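Local coordinates for protein carboxyvinyl-carboxyphosphonate phosphorylmutase (Bacillus anthracis, PDB 4IQD) that belongs to the phosphoenolpyruvate phosphomutase family, a group of TIM-barrel proteins, and binds pyruvic acid at several sites, at residues Arg165-Gly170 and Phe193-Gln198; Ile123-Leu128 and Lys138-Thr143; Gln32-His37 and Thr48-Leu53. One frame throughout, in Å; residues are numbered along the deposited sequence.

Interaction 1 of 3, residues Arg165-Gly170 and Phe193-Gln198; sequences RTDARG and FPEALQ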
# COMPACT_ATOMS: atom_id res chain seq x y z
N ARG A 165 11.07 -16.10 16.86
CA ARG A 165 11.62 -14.91 17.49
C ARG A 165 11.52 -15.00 19.01
O ARG A 165 10.50 -15.43 19.55
CB ARG A 165 10.87 -13.66 17.01
CG ARG A 165 11.38 -12.38 17.65
CD ARG A 165 10.36 -11.27 17.55
NE ARG A 165 10.87 -10.02 18.11
CZ ARG A 165 10.90 -8.87 17.46
NH1 ARG A 165 10.44 -8.80 16.22
NH2 ARG A 165 11.37 -7.78 18.05
N THR A 166 12.57 -14.59 19.70
CA THR A 166 12.53 -14.53 21.15
C THR A 166 13.01 -13.17 21.65
O THR A 166 14.03 -12.64 21.20
CB THR A 166 13.32 -15.68 21.80
OG1 THR A 166 13.29 -15.55 23.23
CG2 THR A 166 14.77 -15.70 21.33
N ASP A 167 12.25 -12.58 22.58
CA ASP A 167 12.63 -11.30 23.17
C ASP A 167 13.21 -11.50 24.56
O ASP A 167 13.20 -10.59 25.38
CB ASP A 167 11.43 -10.36 23.24
CG ASP A 167 11.08 -9.76 21.90
OD1 ASP A 167 11.50 -8.61 21.63
OD2 ASP A 167 10.38 -10.43 21.10
N ALA A 168 13.72 -12.70 24.81
CA ALA A 168 14.16 -13.11 26.15
C ALA A 168 15.48 -12.50 26.62
O ALA A 168 15.74 -12.46 27.82
CB ALA A 168 14.22 -14.63 26.25
N ARG A 169 16.30 -12.02 25.70
CA ARG A 169 17.57 -11.41 26.06
C ARG A 169 17.38 -10.21 26.99
O ARG A 169 17.96 -10.15 28.08
CB ARG A 169 18.35 -10.98 24.82
CG ARG A 169 19.62 -10.21 25.13
CD ARG A 169 20.54 -11.05 25.99
NE ARG A 169 21.73 -10.33 26.44
CZ ARG A 169 21.78 -9.60 27.55
NH1 ARG A 169 20.71 -9.47 28.32
NH2 ARG A 169 22.91 -8.99 27.88
N GLY A 170 16.57 -9.25 26.55
CA GLY A 170 16.43 -8.00 27.26
C GLY A 170 15.51 -8.03 28.47
O GLY A 170 15.35 -7.02 29.15
N PHE A 193 15.44 -15.86 15.47
CA PHE A 193 15.52 -14.40 15.47
C PHE A 193 15.71 -13.99 16.93
O PHE A 193 14.74 -13.90 17.68
CB PHE A 193 14.22 -13.85 14.87
CG PHE A 193 14.08 -12.34 14.89
CD1 PHE A 193 15.01 -11.50 15.49
CD2 PHE A 193 12.97 -11.76 14.30
CE1 PHE A 193 14.84 -10.14 15.50
CE2 PHE A 193 12.79 -10.39 14.30
CZ PHE A 193 13.73 -9.58 14.90
N PRO A 194 16.96 -13.73 17.34
CA PRO A 194 17.27 -13.30 18.71
C PRO A 194 17.22 -11.79 18.84
O PRO A 194 18.22 -11.12 18.56
CB PRO A 194 18.71 -13.80 18.91
CG PRO A 194 19.22 -14.20 17.53
CD PRO A 194 18.18 -13.82 16.53
N GLU A 195 16.08 -11.26 19.26
CA GLU A 195 15.91 -9.81 19.35
C GLU A 195 16.86 -9.16 20.35
O GLU A 195 16.97 -9.57 21.51
CB GLU A 195 14.46 -9.45 19.68
CG GLU A 195 14.27 -8.00 20.13
CD GLU A 195 14.41 -6.99 19.01
OE1 GLU A 195 14.49 -7.40 17.83
OE2 GLU A 195 14.44 -5.78 19.30
N ALA A 196 17.56 -8.13 19.87
CA ALA A 196 18.39 -7.28 20.71
C ALA A 196 19.43 -8.03 21.52
O ALA A 196 19.46 -7.92 22.74
CB ALA A 196 17.51 -6.43 21.63
N LEU A 197 20.27 -8.81 20.85
CA LEU A 197 21.51 -9.24 21.48
C LEU A 197 22.39 -8.01 21.50
O LEU A 197 22.25 -7.13 20.65
CB LEU A 197 22.16 -10.38 20.70
CG LEU A 197 21.41 -11.70 20.62
CD1 LEU A 197 22.21 -12.68 19.78
CD2 LEU A 197 21.17 -12.27 22.01
N GLN A 198 23.30 -7.92 22.46
CA GLN A 198 23.87 -6.62 22.81
C GLN A 198 25.31 -6.34 22.38
O GLN A 198 25.84 -5.27 22.67
CB GLN A 198 23.70 -6.36 24.31
CG GLN A 198 22.24 -6.30 24.72
CD GLN A 198 22.05 -6.20 26.22
OE1 GLN A 198 22.99 -5.89 26.95
NE2 GLN A 198 20.84 -6.46 26.68
O HOH W 1 16.35 -12.23 22.56
O HOH W 2 15.12 -9.16 23.88
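R165 and F193 both carry CG anti to the backbone N (chi1 179° for R165), and their side chains run side by side on one face of the sheet. R165 CG lies over the F193 ring, 4.0 Å from its centroid, a CH-pi contact, and F193 CZ covers one face of the guanidinium. E195 turns CD back at chi2 (72°), and its OE1 lies 3.2 Å from R165 NH2. That oxygen stands well out of the guanidinium plane, a salt bridge of charges alone, whereas R165 NE both donates a hydrogen bond and forms a salt bridge to D167 OD2 (3.1 Å), completing a three-residue network. Two parallel-strand bonds fix the register: T166 N to F193 O (3.0 Å) and E195 N to T166 O (3.1 Å). Beyond them a water joins T166 O and E195 O to R169 N. Q198 stacks its amide on the R169 guanidinium, the planes 26° apart, while R169 NH2 forms a salt bridge with E202. R165 and R169 line different pyruvic acid pockets. The contact joins the C-terminal ends of the two strands of a beta-alpha-beta unit (strand 161-166, helix 174-187, strand 191-194), the end where TIM barrels carry their ligand sites.

Interaction 2 of 3, residues Ile123-Leu128 and Lys138-Thr143; sequences IEDQQL and KKLVTT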
# COMPACT_ATOMS: atom_id res chain seq x y z
N ILE A 123 7.22 -16.42 14.16
CA ILE A 123 6.36 -16.43 15.33
C ILE A 123 7.20 -16.11 16.57
O ILE A 123 8.36 -16.49 16.64
CB ILE A 123 5.64 -17.79 15.48
CG1 ILE A 123 4.58 -17.74 16.58
CG2 ILE A 123 6.63 -18.91 15.74
CD1 ILE A 123 3.89 -19.07 16.78
N GLU A 124 6.61 -15.40 17.53
CA GLU A 124 7.35 -14.90 18.67
C GLU A 124 6.80 -15.35 20.02
O GLU A 124 5.64 -15.75 20.12
CB GLU A 124 7.41 -13.37 18.63
CG GLU A 124 6.07 -12.68 18.82
CD GLU A 124 6.11 -11.22 18.43
OE1 GLU A 124 5.36 -10.41 19.03
OE2 GLU A 124 6.89 -10.86 17.52
N ASP A 125 7.64 -15.29 21.05
CA ASP A 125 7.26 -15.70 22.39
C ASP A 125 6.74 -14.54 23.25
O ASP A 125 6.53 -14.70 24.45
CB ASP A 125 8.40 -16.42 23.11
CG ASP A 125 9.68 -15.59 23.20
OD1 ASP A 125 9.68 -14.42 22.76
OD2 ASP A 125 10.69 -16.12 23.71
N GLN A 126 6.52 -13.39 22.63
CA GLN A 126 5.89 -12.27 23.32
C GLN A 126 4.50 -12.69 23.74
O GLN A 126 3.88 -13.53 23.10
CB GLN A 126 5.82 -11.05 22.40
CG GLN A 126 7.04 -10.16 22.46
CD GLN A 126 6.88 -9.00 23.43
OE1 GLN A 126 5.80 -8.78 23.97
NE2 GLN A 126 7.96 -8.26 23.66
N GLN A 127 4.02 -12.12 24.83
CA GLN A 127 2.70 -12.46 25.33
C GLN A 127 1.71 -11.40 24.89
O GLN A 127 1.85 -10.23 25.22
CB GLN A 127 2.72 -12.60 26.86
CG GLN A 127 1.60 -13.45 27.42
CD GLN A 127 0.41 -12.63 27.86
OE1 GLN A 127 0.41 -12.06 28.95
NE2 GLN A 127 -0.61 -12.55 27.01
N LEU A 128 0.70 -11.83 24.13
CA LEU A 128 -0.26 -10.91 23.54
C LEU A 128 -1.69 -11.41 23.68
O LEU A 128 -1.93 -12.62 23.65
CB LEU A 128 0.08 -10.67 22.07
CG LEU A 128 1.03 -9.50 21.81
CD1 LEU A 128 1.93 -9.78 20.62
CD2 LEU A 128 0.23 -8.22 21.59
N LYS A 138 6.23 -6.18 28.46
CA LYS A 138 7.42 -6.80 27.91
C LYS A 138 7.48 -8.27 28.29
O LYS A 138 8.45 -8.96 27.99
CB LYS A 138 8.66 -6.08 28.44
CG LYS A 138 8.66 -5.93 29.96
CD LYS A 138 9.97 -5.35 30.47
CE LYS A 138 9.95 -5.25 31.99
NZ LYS A 138 11.26 -4.81 32.55
N LYS A 139 6.44 -8.74 28.96
CA LYS A 139 6.42 -10.11 29.44
C LYS A 139 6.29 -11.09 28.28
O LYS A 139 5.79 -10.75 27.22
CB LYS A 139 5.29 -10.33 30.44
CG LYS A 139 3.94 -10.51 29.80
CD LYS A 139 3.09 -11.48 30.61
CE LYS A 139 2.84 -10.95 32.02
NZ LYS A 139 1.98 -11.87 32.81
N LEU A 140 6.76 -12.31 28.50
CA LEU A 140 6.74 -13.35 27.48
C LEU A 140 5.91 -14.52 27.94
O LEU A 140 5.64 -14.67 29.14
CB LEU A 140 8.15 -13.83 27.19
CG LEU A 140 9.20 -12.76 26.91
CD1 LEU A 140 10.57 -13.39 26.83
CD2 LEU A 140 8.88 -12.01 25.62
N VAL A 141 5.51 -15.37 27.00
CA VAL A 141 4.82 -16.60 27.35
C VAL A 141 5.86 -17.61 27.80
O VAL A 141 7.06 -17.40 27.61
CB VAL A 141 4.07 -17.19 26.15
CG1 VAL A 141 3.06 -16.19 25.61
CG2 VAL A 141 5.05 -17.62 25.06
N THR A 142 5.40 -18.70 28.40
CA THR A 142 6.31 -19.75 28.82
C THR A 142 6.96 -20.37 27.60
O THR A 142 6.44 -20.26 26.49
CB THR A 142 5.60 -20.85 29.61
OG1 THR A 142 4.56 -21.41 28.80
CG2 THR A 142 4.99 -20.28 30.87
N THR A 143 8.10 -21.01 27.81
CA THR A 143 8.80 -21.68 26.73
C THR A 143 7.90 -22.73 26.09
O THR A 143 7.83 -22.83 24.87
CB THR A 143 10.09 -22.33 27.23
OG1 THR A 143 10.91 -21.35 27.87
CG2 THR A 143 10.86 -22.94 26.08
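K139 meets Q127 at the exposed margin of the contact, just after K138. The two side chains lie alongside each other and point the same way, with Q127 OE1 3.2 Å from K139 CD; the touch is made by the methylene part of the lysine, since K139 NZ is 4.2 Å from Q127 OE1. The K139 backbone contributes a polar tie: its O accepts from Q127 N at 3.3 Å, the donor tilted 21° from the carbonyl plane. At L140 the chains come nearest, CA to CA 4.4 Å from Q126, and form a single bridge. L140 CB rests 3.3 Å from D125 O, while CD2 spreads over Q126 CA and CG and also approaches D125 OD1. With only one bridge, the pairing brings together the two ends of the loop between strand 120-124 and helix 143-156, a connection following a strand of the parallel barrel sheet. D125, at the start of that loop, has its carboxylate directed to other partners: OD2 bonds T166 OG1 and Y184 OH, and OD1 accepts from D167 N. V141 N then donates to D125 O at 2.8 Å, with an N-H...O angle of 163°, the shorter and straighter of the two backbone bonds. The two valine methyls meet different residues. V141 CG1, anti to the carbonyl carbon (chi1 -58°), reaches Q127 CG at 3.6 Å, and V141 CG2 lies 3.3 Å from D125 O; V141 O is taken up by R180 NH2 of helix 174-187. T142 then caps helix 143-156 as its N-cap residue.

Interaction 3 of 3, residues Gln32-His37 and Thr48-Leu53; sequences QIPGAH and TGFLAL
The F50 ring takes P34 CG over one face, 3.6 Å from the centroid and 24° off the ring normal, a CH-pi contact displaced toward the CG side of the ring: F50 CG, anti to its carbonyl carbon (chi1 -62°), is the ring atom nearest P34 CG, at 3.3 Å. At the ring edge, near its plane, Q32 OE1 stands 3.8 Å from F50 CE1, the amide and ring planes 56° apart. P34 also presses CD to 3.1 Å from A52 O, a buried carbonyl oxygen with no hydrogen-bonding partner in the model. The backbones exchange no direct hydrogen bond here; instead a water donates to Q32 O and accepts from L51 N, both at 2.8 Å. Further along, I33 CG1 meets A52 CB, and I33 CG2 packs against the L53 carbonyl carbon at 3.4 Å. L53 CA makes a CA-H...O contact with P34 O. G49, with positive phi, closes helix 39-48 in a Schellman motif just before F50. K262 of the second subunit makes a cation-pi contact with F50 and donates from NZ to G49 O. Strand 31-34, helix 39-48 and strand 53-55 form a beta-alpha-beta unit of the barrel, P34 and A36 making backbone hydrogen bonds with Y54, while helix 14-26 touches I33 and A52, strand 239-242 lies beside Q32 and I33, and helix 39-48 packs against L53.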
# COMPACT_ATOMS: atom_id res chain seq x y z
N GLN A 32 19.95 -11.20 2.20
CA GLN A 32 19.28 -9.97 2.57
C GLN A 32 17.80 -10.08 2.23
O GLN A 32 17.42 -10.42 1.11
CB GLN A 32 19.90 -8.77 1.85
CG GLN A 32 21.33 -8.47 2.25
CD GLN A 32 21.86 -7.21 1.59
OE1 GLN A 32 22.02 -7.15 0.38
NE2 GLN A 32 22.12 -6.18 2.40
N ILE A 33 16.96 -9.80 3.22
CA ILE A 33 15.51 -9.92 3.06
C ILE A 33 14.82 -8.60 3.37
O ILE A 33 14.59 -8.26 4.52
CB ILE A 33 14.94 -11.01 3.99
CG1 ILE A 33 15.70 -12.32 3.82
CG2 ILE A 33 13.47 -11.21 3.73
CD1 ILE A 33 15.14 -13.45 4.65
N PRO A 34 14.49 -7.84 2.32
CA PRO A 34 13.84 -6.54 2.46
C PRO A 34 12.38 -6.66 2.84
O PRO A 34 11.69 -7.55 2.36
CB PRO A 34 13.94 -5.94 1.05
CG PRO A 34 14.85 -6.82 0.29
CD PRO A 34 14.78 -8.16 0.91
N GLY A 35 11.91 -5.75 3.68
CA GLY A 35 10.49 -5.64 3.95
C GLY A 35 9.78 -5.00 2.77
O GLY A 35 10.24 -3.99 2.23
N ALA A 36 8.67 -5.59 2.36
CA ALA A 36 7.82 -4.99 1.33
C ALA A 36 6.40 -4.93 1.85
O ALA A 36 5.73 -5.95 1.97
CB ALA A 36 7.88 -5.81 0.05
N HIS A 37 5.94 -3.72 2.18
CA HIS A 37 4.61 -3.56 2.75
C HIS A 37 3.50 -3.66 1.72
O HIS A 37 2.33 -3.82 2.07
CB HIS A 37 4.50 -2.24 3.51
CG HIS A 37 4.68 -1.03 2.65
ND1 HIS A 37 5.92 -0.55 2.31
CD2 HIS A 37 3.78 -0.20 2.07
CE1 HIS A 37 5.79 0.53 1.54
NE2 HIS A 37 4.49 0.76 1.39
N THR A 48 15.55 -4.88 -7.95
CA THR A 48 16.80 -4.43 -7.35
C THR A 48 17.72 -5.63 -7.06
O THR A 48 18.92 -5.48 -6.81
CB THR A 48 16.54 -3.57 -6.09
OG1 THR A 48 15.79 -2.42 -6.47
CG2 THR A 48 17.83 -3.09 -5.47
N GLY A 49 17.16 -6.83 -7.13
CA GLY A 49 17.97 -8.03 -7.08
C GLY A 49 17.92 -8.82 -5.79
O GLY A 49 18.79 -9.66 -5.52
N PHE A 50 16.90 -8.57 -4.98
CA PHE A 50 16.73 -9.32 -3.74
C PHE A 50 15.96 -10.60 -4.01
O PHE A 50 15.10 -10.64 -4.88
CB PHE A 50 16.06 -8.45 -2.69
CG PHE A 50 16.86 -7.24 -2.31
CD1 PHE A 50 17.91 -7.34 -1.42
CD2 PHE A 50 16.56 -6.00 -2.85
CE1 PHE A 50 18.65 -6.22 -1.07
CE2 PHE A 50 17.29 -4.89 -2.50
CZ PHE A 50 18.34 -5.00 -1.62
N LEU A 51 16.29 -11.65 -3.27
CA LEU A 51 15.83 -13.00 -3.58
C LEU A 51 14.80 -13.53 -2.59
O LEU A 51 14.36 -14.68 -2.68
CB LEU A 51 17.02 -13.96 -3.63
CG LEU A 51 18.15 -13.53 -4.57
CD1 LEU A 51 19.28 -14.55 -4.52
CD2 LEU A 51 17.64 -13.34 -5.99
N ALA A 52 14.42 -12.69 -1.64
CA ALA A 52 13.43 -13.05 -0.65
C ALA A 52 12.86 -11.75 -0.12
O ALA A 52 13.50 -10.71 -0.19
CB ALA A 52 14.07 -13.85 0.47
N LEU A 53 11.64 -11.80 0.40
CA LEU A 53 10.96 -10.60 0.86
C LEU A 53 10.41 -10.80 2.25
O LEU A 53 10.21 -11.92 2.69
CB LEU A 53 9.82 -10.22 -0.08
CG LEU A 53 10.20 -9.80 -1.50
CD1 LEU A 53 8.94 -9.51 -2.28
CD2 LEU A 53 11.11 -8.59 -1.48
O HOH W 3 18.30 -11.22 -1.38

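Interactions 1 and 2 are neighbours on the same sheet: strands 120-124 and 161-166 lie side by side, and R165 N is 2.7 Å from I123 O, a probable hydrogen bond between the two strands. Interaction 3 stands apart, its centre about 22 Å from that of interaction 1 and 27 Å from that of interaction 2. It is the buried contact, largely apolar and with its backbones linked through water, and it alone borders the second subunit. Interaction 1 is partly buried and mixes strand pairing with charged groups beside pyruvic acid. Interaction 2 is a surface contact, relying on two backbone bonds and aliphatic side-chain parts.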